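Local coordinates for protein phosphoribosylaminoimidazole-succinocarboxamide synthase (Ehrlichia chaffeensis str. Arkansas, PDB 3KRE) that catalyses the ATP-dependent joining of L-aspartate to 5-amino-1-(5-phosphoribosyl)imidazole-4-carboxylate, giving the succinocarboxamide intermediate of de novo purine synthesis, at residues 68-73 with 245-250; 116-121 with 126-131; 177-182 with 195-200; 185-190 with 251-256. All blocks are in the same frame, centred on the assembly; numbering follows the deposited sequence. Where two conformers were deposited one is given.

Contact 1: 68-73 with 245-250. With EDO (1,2-ethanediol), chain J; EDO (1,2-ethanediol), chain H.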
# COMPACT_ATOMS: atom_id res chain seq x y z
N GLY A 68 0.74 6.60 12.37
CA GLY A 68 1.71 5.52 12.15
C GLY A 68 1.46 4.27 12.93
O GLY A 68 1.75 3.16 12.46
N ILE A 69 0.99 4.43 14.16
CA ILE A 69 0.65 3.31 14.99
C ILE A 69 -0.47 2.52 14.33
O ILE A 69 -0.40 1.30 14.19
CB ILE A 69 0.27 3.77 16.41
CG1 ILE A 69 1.52 4.35 17.11
CG2 ILE A 69 -0.36 2.60 17.21
CD1 ILE A 69 1.25 5.01 18.46
N LEU A 70 -1.52 3.22 13.92
CA LEU A 70 -2.63 2.53 13.29
C LEU A 70 -2.23 1.88 11.96
O LEU A 70 -2.62 0.74 11.69
CB LEU A 70 -3.83 3.47 13.12
CG LEU A 70 -4.42 4.03 14.39
CD1 LEU A 70 -5.52 5.04 13.98
CD2 LEU A 70 -4.98 2.88 15.26
N ASN A 71 -1.39 2.55 11.17
CA ASN A 71 -0.92 1.99 9.91
C ASN A 71 -0.05 0.75 10.12
O ASN A 71 -0.20 -0.27 9.42
CB ASN A 71 -0.16 3.05 9.06
CG ASN A 71 -1.08 4.03 8.37
OD1 ASN A 71 -0.63 5.00 7.72
ND2 ASN A 71 -2.35 3.82 8.50
N ASN A 72 0.79 0.79 11.15
CA ASN A 72 1.58 -0.36 11.55
C ASN A 72 0.70 -1.57 11.87
O ASN A 72 0.90 -2.68 11.34
CB ASN A 72 2.46 0.01 12.74
CG ASN A 72 3.33 -1.12 13.19
OD1 ASN A 72 3.98 -1.80 12.36
ND2 ASN A 72 3.36 -1.35 14.50
N TYR A 73 -0.27 -1.36 12.74
CA TYR A 73 -1.21 -2.43 13.11
C TYR A 73 -2.05 -2.93 11.93
O TYR A 73 -2.19 -4.13 11.73
CB TYR A 73 -2.13 -2.01 14.23
CG TYR A 73 -1.43 -1.82 15.57
CD1 TYR A 73 -0.42 -2.70 15.97
CD2 TYR A 73 -1.84 -0.85 16.45
CE1 TYR A 73 0.19 -2.58 17.18
CE2 TYR A 73 -1.24 -0.71 17.70
CZ TYR A 73 -0.21 -1.59 18.04
OH TYR A 73 0.43 -1.54 19.28
N ASN A 245 -11.29 14.70 10.79
CA ASN A 245 -11.47 13.37 11.35
C ASN A 245 -10.60 12.34 10.64
O ASN A 245 -11.01 11.22 10.34
CB ASN A 245 -12.97 12.93 11.33
CG ASN A 245 -13.71 13.32 12.59
OD1 ASN A 245 -13.38 14.29 13.28
ND2 ASN A 245 -14.80 12.59 12.86
N VAL A 246 -9.36 12.73 10.35
CA VAL A 246 -8.42 11.82 9.68
C VAL A 246 -8.12 10.62 10.56
O VAL A 246 -8.27 9.46 10.13
CB VAL A 246 -7.13 12.59 9.26
CG1 VAL A 246 -6.04 11.62 8.73
CG2 VAL A 246 -7.52 13.73 8.24
N ILE A 247 -7.74 10.87 11.81
CA ILE A 247 -7.34 9.76 12.65
C ILE A 247 -8.54 8.87 12.94
O ILE A 247 -8.39 7.66 13.00
CB ILE A 247 -6.62 10.22 13.94
CG1 ILE A 247 -5.83 9.06 14.58
CG2 ILE A 247 -7.65 10.84 14.90
CD1 ILE A 247 -4.68 8.52 13.74
N GLU A 248 -9.71 9.48 13.09
CA GLU A 248 -10.94 8.72 13.32
C GLU A 248 -11.22 7.74 12.17
O GLU A 248 -11.69 6.62 12.40
CB GLU A 248 -12.13 9.67 13.52
CG GLU A 248 -12.12 10.38 14.87
CD GLU A 248 -11.18 11.59 14.97
OE1 GLU A 248 -10.60 12.01 13.95
OE2 GLU A 248 -11.01 12.15 16.10
N GLY A 249 -10.95 8.14 10.94
CA GLY A 249 -11.15 7.21 9.81
C GLY A 249 -10.19 6.05 9.90
O GLY A 249 -10.59 4.91 9.79
N TYR A 250 -8.92 6.33 10.16
CA TYR A 250 -7.92 5.25 10.27
C TYR A 250 -8.27 4.35 11.45
O TYR A 250 -8.12 3.13 11.36
CB TYR A 250 -6.52 5.81 10.47
CG TYR A 250 -5.88 6.47 9.26
CD1 TYR A 250 -4.58 6.17 8.90
CD2 TYR A 250 -6.58 7.37 8.46
CE1 TYR A 250 -3.96 6.76 7.79
CE2 TYR A 250 -5.96 7.97 7.33
CZ TYR A 250 -4.65 7.68 7.04
OH TYR A 250 -4.06 8.26 5.94
C1 EDO J . -9.81 15.10 14.74
O1 EDO J . -9.05 14.16 14.00
C2 EDO J . -10.19 16.36 13.95
O2 EDO J . -9.89 16.37 12.58
C1 EDO H . -14.62 8.07 9.70
O1 EDO H . -16.04 7.89 9.87
C2 EDO H . -14.13 9.47 10.05
O2 EDO H . -14.74 9.91 11.27
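L70 meets I247 and Y250 through a single methyl, and the case illustrates how two helices with more than 10 Å between their axes can still touch through long side chains. With CG lying anti to its own carbonyl carbon (chi1 -62°), L70 sends CD1 toward helix 246-257, where it stands 3.6 Å from I247 CD1 and 3.7 Å from Y250 CB. The chains of L70 and I247 are crossed at about a right angle, with the closest touch between the two CD1 methyls. Against Y250 the leucine runs obliquely and rests beside the first carbon of the side chain instead of on the ring.

The ring itself is met at its edge by the amide of N71, which comes obliquely to the CD1 and CE1 side of the tyrosine, its plane 26° from that of the ring. Beyond this edge the phenol reaches D221, to which Y250 OH is hydrogen-bonded; no hydrogen bond joins the two segments themselves.

The axes of 68-73 and 246-250 run almost parallel, 17° apart with a closest approach of 10.3 Å. Helix 67-84 thus lies beside helix 246-257, and N71, at their junction, also touches F49 of strand 44-49 and the loop at P220 and D221.

Contact 2: 116-121 with 126-131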
# COMPACT_ATOMS: atom_id res chain seq x y z
N ASN A 116 -10.89 -0.60 -8.36
CA ASN A 116 -12.21 -1.20 -8.43
C ASN A 116 -13.29 -0.20 -8.80
O ASN A 116 -14.22 -0.54 -9.52
CB ASN A 116 -12.54 -1.91 -7.12
CG ASN A 116 -11.61 -3.07 -6.86
OD1 ASN A 116 -11.42 -3.91 -7.72
ND2 ASN A 116 -11.01 -3.11 -5.68
N LEU A 117 -13.20 1.00 -8.26
CA LEU A 117 -14.02 2.13 -8.66
C LEU A 117 -13.09 3.27 -9.08
O LEU A 117 -11.93 3.31 -8.71
CB LEU A 117 -14.89 2.61 -7.51
CG LEU A 117 -15.61 1.60 -6.60
CD1 LEU A 117 -16.42 2.43 -5.53
CD2 LEU A 117 -16.52 0.67 -7.38
N ALA A 118 -13.63 4.20 -9.84
CA ALA A 118 -12.91 5.40 -10.23
C ALA A 118 -12.72 6.32 -9.03
O ALA A 118 -13.67 6.57 -8.30
CB ALA A 118 -13.68 6.18 -11.28
N ALA A 119 -11.51 6.81 -8.85
CA ALA A 119 -11.24 7.79 -7.80
C ALA A 119 -9.97 8.56 -8.14
O ALA A 119 -9.28 8.25 -9.12
CB ALA A 119 -11.14 7.10 -6.43
N GLY A 120 -9.68 9.59 -7.36
CA GLY A 120 -8.40 10.29 -7.46
C GLY A 120 -8.13 10.88 -8.84
O GLY A 120 -9.01 11.46 -9.47
N ASN A 121 -6.90 10.70 -9.30
CA ASN A 121 -6.45 11.26 -10.57
C ASN A 121 -7.03 10.50 -11.77
O ASN A 121 -7.10 11.04 -12.87
CB ASN A 121 -4.93 11.22 -10.62
CG ASN A 121 -4.28 12.30 -9.72
OD1 ASN A 121 -4.90 13.29 -9.37
ND2 ASN A 121 -3.02 12.09 -9.36
N PHE A 126 -9.94 11.11 -16.81
CA PHE A 126 -10.93 10.54 -17.71
C PHE A 126 -12.30 11.20 -17.57
O PHE A 126 -13.24 10.84 -18.28
CB PHE A 126 -11.04 9.01 -17.51
CG PHE A 126 -9.78 8.28 -17.86
CD1 PHE A 126 -9.34 8.23 -19.15
CD2 PHE A 126 -8.98 7.72 -16.86
CE1 PHE A 126 -8.15 7.58 -19.49
CE2 PHE A 126 -7.78 7.09 -17.18
CZ PHE A 126 -7.37 7.00 -18.51
N GLN A 127 -12.39 12.17 -16.66
CA GLN A 127 -13.64 12.88 -16.33
C GLN A 127 -14.78 11.87 -16.13
O GLN A 127 -15.85 11.93 -16.74
CB GLN A 127 -13.93 13.97 -17.36
CG GLN A 127 -12.97 15.16 -17.24
CD GLN A 127 -13.25 16.04 -16.02
OE1 GLN A 127 -14.19 16.84 -16.03
NE2 GLN A 127 -12.42 15.92 -14.99
N ILE A 128 -14.52 10.93 -15.23
CA ILE A 128 -15.45 9.89 -14.81
C ILE A 128 -15.69 10.16 -13.31
O ILE A 128 -14.75 10.42 -12.58
CB ILE A 128 -14.84 8.49 -15.05
CG1 ILE A 128 -14.90 8.11 -16.53
CG2 ILE A 128 -15.51 7.40 -14.22
CD1 ILE A 128 -14.04 6.88 -16.84
N ALA A 129 -16.95 10.13 -12.88
CA ALA A 129 -17.30 10.49 -11.51
C ALA A 129 -16.65 9.54 -10.48
O ALA A 129 -16.63 8.33 -10.69
CB ALA A 129 -18.84 10.48 -11.38
N ASP A 130 -16.09 10.09 -9.40
CA ASP A 130 -15.65 9.28 -8.26
C ASP A 130 -16.72 8.25 -7.88
O ASP A 130 -17.92 8.58 -7.72
CB ASP A 130 -15.37 10.15 -7.02
CG ASP A 130 -14.02 10.83 -7.04
OD1 ASP A 130 -13.20 10.67 -7.98
OD2 ASP A 130 -13.75 11.56 -6.07
N GLY A 131 -16.30 7.00 -7.73
CA GLY A 131 -17.22 5.92 -7.33
C GLY A 131 -17.84 5.14 -8.48
O GLY A 131 -18.53 4.15 -8.25
O HOH W 1 -11.22 12.53 -8.11
O HOH W 2 -11.12 10.73 -5.17
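A118 and G131 are joined by the one direct hydrogen bond between these segments, an example of a helical connection closed by a backbone bond at its base. G131 N donates to A118 O over 2.7 Å at an N-H...O angle of 173°, nearly straight and in the carbonyl plane, with a C=O...N angle of 155°. The same oxygen receives a CA-H...O contact from D130, whose CA lies 3.4 Å from A118 O. G131 has a positive phi of 93°, a conformation that suits glycine.

The apolar contact is that of A118 CB with I128 CG2 at 3.7 Å. L117 adds van der Waals packing on the backbone of G131, its CD1 3.8 Å from G131 O.

Water-mediated bonds form the third group. The carboxylate of D130 bridges to G120 through two waters, one linking D130 OD1 with G120 O and the other D130 OD2 with G120 N. Both oxygens have protein partners as well: S123 OG bonds OD1, and R233 forms a salt bridge with OD2, an arrangement that would probably favour the charged carboxylate.

The short helix 120-126 lies between the two segments and ends in a Schellman motif, with Q127 at positive phi. A118 and T132 are also paired through their backbones, so the whole is a helix-containing connection between the antiparallel strands 110-115 and 133-143 of the large sheet.

Contact 3: 177-182 with 195-200. With EDO (1,2-ethanediol), chain G.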
# COMPACT_ATOMS: atom_id res chain seq x y z
N LEU A 177 -4.20 -8.98 -8.66
CA LEU A 177 -5.61 -9.31 -8.71
C LEU A 177 -6.04 -10.27 -7.58
O LEU A 177 -7.15 -10.16 -7.05
CB LEU A 177 -5.97 -9.90 -10.10
CG LEU A 177 -5.80 -8.90 -11.23
CD1 LEU A 177 -5.99 -9.53 -12.63
CD2 LEU A 177 -6.80 -7.71 -10.98
N LYS A 178 -5.18 -11.23 -7.22
CA LYS A 178 -5.48 -12.15 -6.13
C LYS A 178 -5.54 -11.35 -4.81
O LYS A 178 -6.47 -11.53 -4.00
CB LYS A 178 -4.44 -13.27 -6.04
CG LYS A 178 -4.63 -14.28 -4.88
CD LYS A 178 -3.67 -15.54 -5.01
CE LYS A 178 -3.62 -16.35 -3.66
NZ LYS A 178 -2.69 -17.52 -3.69
N ILE A 179 -4.58 -10.47 -4.62
CA ILE A 179 -4.54 -9.59 -3.45
C ILE A 179 -5.81 -8.74 -3.41
O ILE A 179 -6.42 -8.56 -2.35
CB ILE A 179 -3.23 -8.74 -3.41
CG1 ILE A 179 -2.03 -9.63 -3.12
CG2 ILE A 179 -3.33 -7.59 -2.35
CD1 ILE A 179 -0.66 -9.06 -3.49
N ASN A 180 -6.20 -8.19 -4.57
CA ASN A 180 -7.43 -7.41 -4.65
C ASN A 180 -8.62 -8.26 -4.18
O ASN A 180 -9.44 -7.81 -3.40
CB ASN A 180 -7.64 -6.91 -6.07
CG ASN A 180 -8.88 -5.99 -6.21
OD1 ASN A 180 -9.20 -5.21 -5.31
ND2 ASN A 180 -9.58 -6.11 -7.35
N ASN A 181 -8.73 -9.49 -4.67
CA ASN A 181 -9.85 -10.34 -4.26
C ASN A 181 -9.86 -10.59 -2.76
O ASN A 181 -10.90 -10.47 -2.13
CB ASN A 181 -9.81 -11.68 -4.96
CG ASN A 181 -10.12 -11.56 -6.44
OD1 ASN A 181 -10.74 -10.60 -6.88
ND2 ASN A 181 -9.71 -12.57 -7.22
N ILE A 182 -8.71 -10.97 -2.21
CA ILE A 182 -8.60 -11.24 -0.77
C ILE A 182 -8.93 -10.02 0.09
O ILE A 182 -9.79 -10.08 1.02
CB ILE A 182 -7.19 -11.73 -0.39
CG1 ILE A 182 -6.86 -13.05 -1.13
CG2 ILE A 182 -7.10 -11.89 1.14
CD1 ILE A 182 -5.33 -13.33 -1.20
N VAL A 195 -11.81 0.61 -2.65
CA VAL A 195 -12.01 1.39 -3.87
C VAL A 195 -10.83 1.19 -4.83
O VAL A 195 -10.99 0.88 -6.00
CB VAL A 195 -12.23 2.88 -3.47
CG1 VAL A 195 -12.15 3.82 -4.69
CG2 VAL A 195 -13.55 3.04 -2.68
N ASP A 196 -9.62 1.38 -4.30
CA ASP A 196 -8.42 1.16 -5.04
C ASP A 196 -7.30 1.01 -4.03
O ASP A 196 -7.52 1.24 -2.84
CB ASP A 196 -8.12 2.27 -6.06
CG ASP A 196 -7.89 3.68 -5.44
OD1 ASP A 196 -7.25 3.80 -4.40
OD2 ASP A 196 -8.33 4.69 -6.04
N PHE A 197 -6.12 0.61 -4.49
CA PHE A 197 -4.95 0.52 -3.62
C PHE A 197 -3.67 0.40 -4.42
O PHE A 197 -3.73 0.16 -5.62
CB PHE A 197 -5.08 -0.63 -2.62
CG PHE A 197 -5.13 -1.99 -3.24
CD1 PHE A 197 -4.04 -2.83 -3.18
CD2 PHE A 197 -6.26 -2.45 -3.85
CE1 PHE A 197 -4.08 -4.10 -3.73
CE2 PHE A 197 -6.33 -3.74 -4.40
CZ PHE A 197 -5.23 -4.56 -4.35
N LYS A 198 -2.54 0.67 -3.76
CA LYS A 198 -1.22 0.66 -4.37
C LYS A 198 -0.38 -0.39 -3.66
O LYS A 198 -0.37 -0.48 -2.42
CB LYS A 198 -0.55 2.05 -4.23
CG LYS A 198 0.86 2.19 -4.83
CD LYS A 198 1.99 1.75 -3.90
CE LYS A 198 2.43 2.81 -2.84
NZ LYS A 198 2.98 2.05 -1.67
N LEU A 199 0.34 -1.17 -4.46
CA LEU A 199 1.27 -2.19 -3.99
C LEU A 199 2.68 -1.91 -4.49
O LEU A 199 2.86 -1.33 -5.57
CB LEU A 199 0.87 -3.57 -4.54
CG LEU A 199 -0.51 -4.07 -4.16
CD1 LEU A 199 -0.73 -5.45 -4.82
CD2 LEU A 199 -0.67 -4.12 -2.60
N GLU A 200 3.67 -2.35 -3.72
CA GLU A 200 5.05 -2.39 -4.16
C GLU A 200 5.60 -3.75 -3.83
O GLU A 200 5.24 -4.34 -2.79
CB GLU A 200 5.90 -1.34 -3.42
CG GLU A 200 5.50 0.07 -3.80
CD GLU A 200 6.30 1.11 -3.05
OE1 GLU A 200 7.49 0.87 -2.74
OE2 GLU A 200 5.73 2.19 -2.81
C1 EDO G . -4.05 4.17 -4.01
O1 EDO G . -5.21 4.94 -3.78
C2 EDO G . -3.08 5.05 -4.76
O2 EDO G . -3.56 5.12 -6.09
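I179, F197 and L199 supply the apolar part of this contact, a worked example of a helix laid on a sheet through a few side chains. I179 divides its two branches between two strand residues. CG2 comes obliquely to the F197 ring, 3.8 Å from CE1, while CD1 reaches tip to tip toward L199, where it lies 3.8 Å from L199 CD1. F197 points toward the helix from its CB, and the far end of its ring, CZ, comes within 3.6 Å of N180 CA.

The second kind of contact is polar atom against ring edge. N180 extends with CG anti to the backbone N (chi1 -176°), and its OD1 lies near the ring plane, 3.4 Å from F197 CE2; the amide is turned 36° from the ring. That oxygen is also an acceptor for N116 ND2, a bond that would help to hold the buried amide in its rotation.

Charged groups occupy the other side of the strand. K198 NZ forms a salt bridge to E200 OE2 at 3.0 Å, meeting it from above the carboxylate plane, and is paired also with D216, as E200 is with K144. D196 is bridged to R224.

The segment axes lie 10.5 Å apart at 132°. Helix 166-189 is followed directly by strand 192-204, which returns beneath it, paired here with strands 110-115 and 223-227: a two-layer alpha/beta arrangement, with a helix packed on one face of an antiparallel sheet.

Contact 4: 185-190 with 251-256. With EDO (1,2-ethanediol), chain H.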
# COMPACT_ATOMS: atom_id res chain seq x y z
N GLU A 185 -12.65 -8.83 -0.18
CA GLU A 185 -13.57 -9.67 0.56
C GLU A 185 -13.47 -9.39 2.06
O GLU A 185 -14.48 -9.24 2.77
CB GLU A 185 -13.30 -11.15 0.26
CG GLU A 185 -14.15 -12.09 1.10
CD GLU A 185 -14.16 -13.53 0.61
OE1 GLU A 185 -14.24 -13.77 -0.62
OE2 GLU A 185 -14.12 -14.43 1.48
N LEU A 186 -12.26 -9.25 2.55
CA LEU A 186 -12.13 -9.09 3.99
C LEU A 186 -12.66 -7.71 4.42
O LEU A 186 -13.34 -7.62 5.44
CB LEU A 186 -10.71 -9.41 4.43
CG LEU A 186 -9.59 -8.46 4.33
CD1 LEU A 186 -9.71 -7.51 5.51
CD2 LEU A 186 -8.25 -9.30 4.33
N PHE A 187 -12.47 -6.69 3.59
CA PHE A 187 -13.04 -5.38 3.87
C PHE A 187 -14.56 -5.38 3.74
O PHE A 187 -15.26 -4.84 4.58
CB PHE A 187 -12.41 -4.30 2.99
CG PHE A 187 -11.08 -3.79 3.48
CD1 PHE A 187 -10.96 -3.21 4.73
CD2 PHE A 187 -9.96 -3.87 2.69
CE1 PHE A 187 -9.73 -2.71 5.18
CE2 PHE A 187 -8.75 -3.36 3.14
CZ PHE A 187 -8.64 -2.81 4.37
N PHE A 188 -15.08 -6.05 2.72
CA PHE A 188 -16.52 -6.11 2.52
C PHE A 188 -17.21 -6.72 3.75
O PHE A 188 -18.27 -6.26 4.17
CB PHE A 188 -16.85 -6.95 1.30
CG PHE A 188 -18.33 -7.11 1.07
CD1 PHE A 188 -19.03 -6.16 0.36
CD2 PHE A 188 -19.01 -8.19 1.61
CE1 PHE A 188 -20.41 -6.30 0.17
CE2 PHE A 188 -20.37 -8.33 1.44
CZ PHE A 188 -21.06 -7.39 0.70
N ASN A 189 -16.59 -7.74 4.31
CA ASN A 189 -17.13 -8.47 5.45
C ASN A 189 -17.15 -7.64 6.74
O ASN A 189 -17.88 -7.97 7.65
CB ASN A 189 -16.41 -9.83 5.61
CG ASN A 189 -16.80 -10.80 4.49
OD1 ASN A 189 -17.86 -10.68 3.91
ND2 ASN A 189 -15.93 -11.76 4.19
N VAL A 190 -16.42 -6.53 6.77
CA VAL A 190 -16.52 -5.59 7.88
C VAL A 190 -17.10 -4.26 7.41
O VAL A 190 -16.97 -3.25 8.08
CB VAL A 190 -15.18 -5.45 8.63
CG1 VAL A 190 -14.78 -6.79 9.18
CG2 VAL A 190 -14.11 -4.83 7.69
N ARG A 251 -8.73 4.94 12.55
CA ARG A 251 -9.12 4.14 13.72
C ARG A 251 -10.35 3.30 13.45
O ARG A 251 -10.44 2.15 13.90
CB ARG A 251 -9.37 5.01 14.95
CG ARG A 251 -9.23 4.22 16.25
CD ARG A 251 -9.50 5.09 17.46
NE ARG A 251 -8.40 6.05 17.66
CZ ARG A 251 -8.50 7.38 17.59
NH1 ARG A 251 -9.66 7.98 17.33
NH2 ARG A 251 -7.42 8.11 17.81
N GLU A 252 -11.31 3.83 12.70
CA GLU A 252 -12.44 3.00 12.29
C GLU A 252 -12.00 1.76 11.50
O GLU A 252 -12.52 0.65 11.72
CB GLU A 252 -13.44 3.86 11.48
CG GLU A 252 -14.67 3.12 10.92
CD GLU A 252 -15.80 4.04 10.42
OE1 GLU A 252 -15.87 5.23 10.83
OE2 GLU A 252 -16.67 3.55 9.66
N VAL A 253 -11.06 1.94 10.57
CA VAL A 253 -10.57 0.81 9.79
C VAL A 253 -9.93 -0.20 10.77
O VAL A 253 -10.21 -1.42 10.73
CB VAL A 253 -9.54 1.23 8.72
CG1 VAL A 253 -8.91 -0.03 8.02
CG2 VAL A 253 -10.19 2.18 7.71
N ALA A 254 -9.08 0.30 11.67
CA ALA A 254 -8.44 -0.59 12.64
C ALA A 254 -9.43 -1.34 13.52
O ALA A 254 -9.28 -2.54 13.79
CB ALA A 254 -7.45 0.15 13.50
N HIS A 255 -10.44 -0.63 13.99
CA HIS A 255 -11.44 -1.25 14.83
C HIS A 255 -12.22 -2.31 14.13
O HIS A 255 -12.43 -3.38 14.68
CB HIS A 255 -12.39 -0.22 15.39
CG HIS A 255 -11.78 0.65 16.43
ND1 HIS A 255 -12.36 1.82 16.86
CD2 HIS A 255 -10.64 0.51 17.15
CE1 HIS A 255 -11.60 2.37 17.79
NE2 HIS A 255 -10.55 1.58 17.99
N LYS A 256 -12.71 -1.99 12.93
CA LYS A 256 -13.50 -2.95 12.13
C LYS A 256 -12.69 -4.18 11.73
O LYS A 256 -13.24 -5.29 11.69
CB LYS A 256 -14.04 -2.26 10.89
CG LYS A 256 -15.16 -1.32 11.25
CD LYS A 256 -15.81 -0.74 10.02
CE LYS A 256 -17.30 -0.59 10.24
NZ LYS A 256 -17.98 -0.92 9.01
C1 EDO H . -14.62 8.07 9.70
O1 EDO H . -16.04 7.89 9.87
C2 EDO H . -14.13 9.47 10.05
O2 EDO H . -14.74 9.91 11.27
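K256 comes to V190 with its CB first, and its course is a good example of a lysine used along its whole length. CB packs beside the valine, 4.1 Å from V190 CB, where the two side chains run alongside one another with opposite senses. CG, placed anti to the carbonyl carbon (chi1 -73°), continues past the valine to the neighbourhood of its main-chain oxygen. CD and CE then curl round that oxygen, each 3.4 Å from V190 O. Bends at chi3 and chi4 turn the tip back to the V190 carbonyl, and NZ finally donates a hydrogen bond to V190 O over 2.7 Å, tilted 18° from the carbonyl plane. A long, weak ion pair with D227 gives the ammonium a second partner.

V190 follows the last turn of helix 166-189, so the lysine fastens the end of that helix to helix 246-257. Both helices lie along the large antiparallel sheet here, F187 and V253 each touching L225 of strand 223-227 and each also meeting helix 67-84.

The valine answers on the backbone side: V190 CG1 lies 3.3 Å from K256 O. Deeper in, F187 points the edge of its ring at the other helix, with CE1 4.0 Å from V253 CG1 and that methyl near the ring plane. One turn before K256 on the same helix, E252 OE1 accepts a hydrogen bond from an ethanediol hydroxyl 2.8 Å from it, the diol's O1.

How the contacts relate
Contacts 1 and 4 share helix 246-257 and touch directly, L70 CD1 lying 3.5 Å from R251 N; one ethanediol molecule is bonded to both, through N245 and E252. Contacts 3 and 4 in turn share helix 166-189, their centres about 15 Å apart, so the three form a series from helix 67-84 to strand 192-204. Contact 2 joins at the strand end: N116 N is 2.8 Å from V195 O, a probable backbone hydrogen bond, and A119 packs on V195 and D196. Contacts 1 and 2 are the most distant, about 24 Å between centres. No substrate or nucleotide is bound in any of the four, where the bound organic molecules are ethanediol.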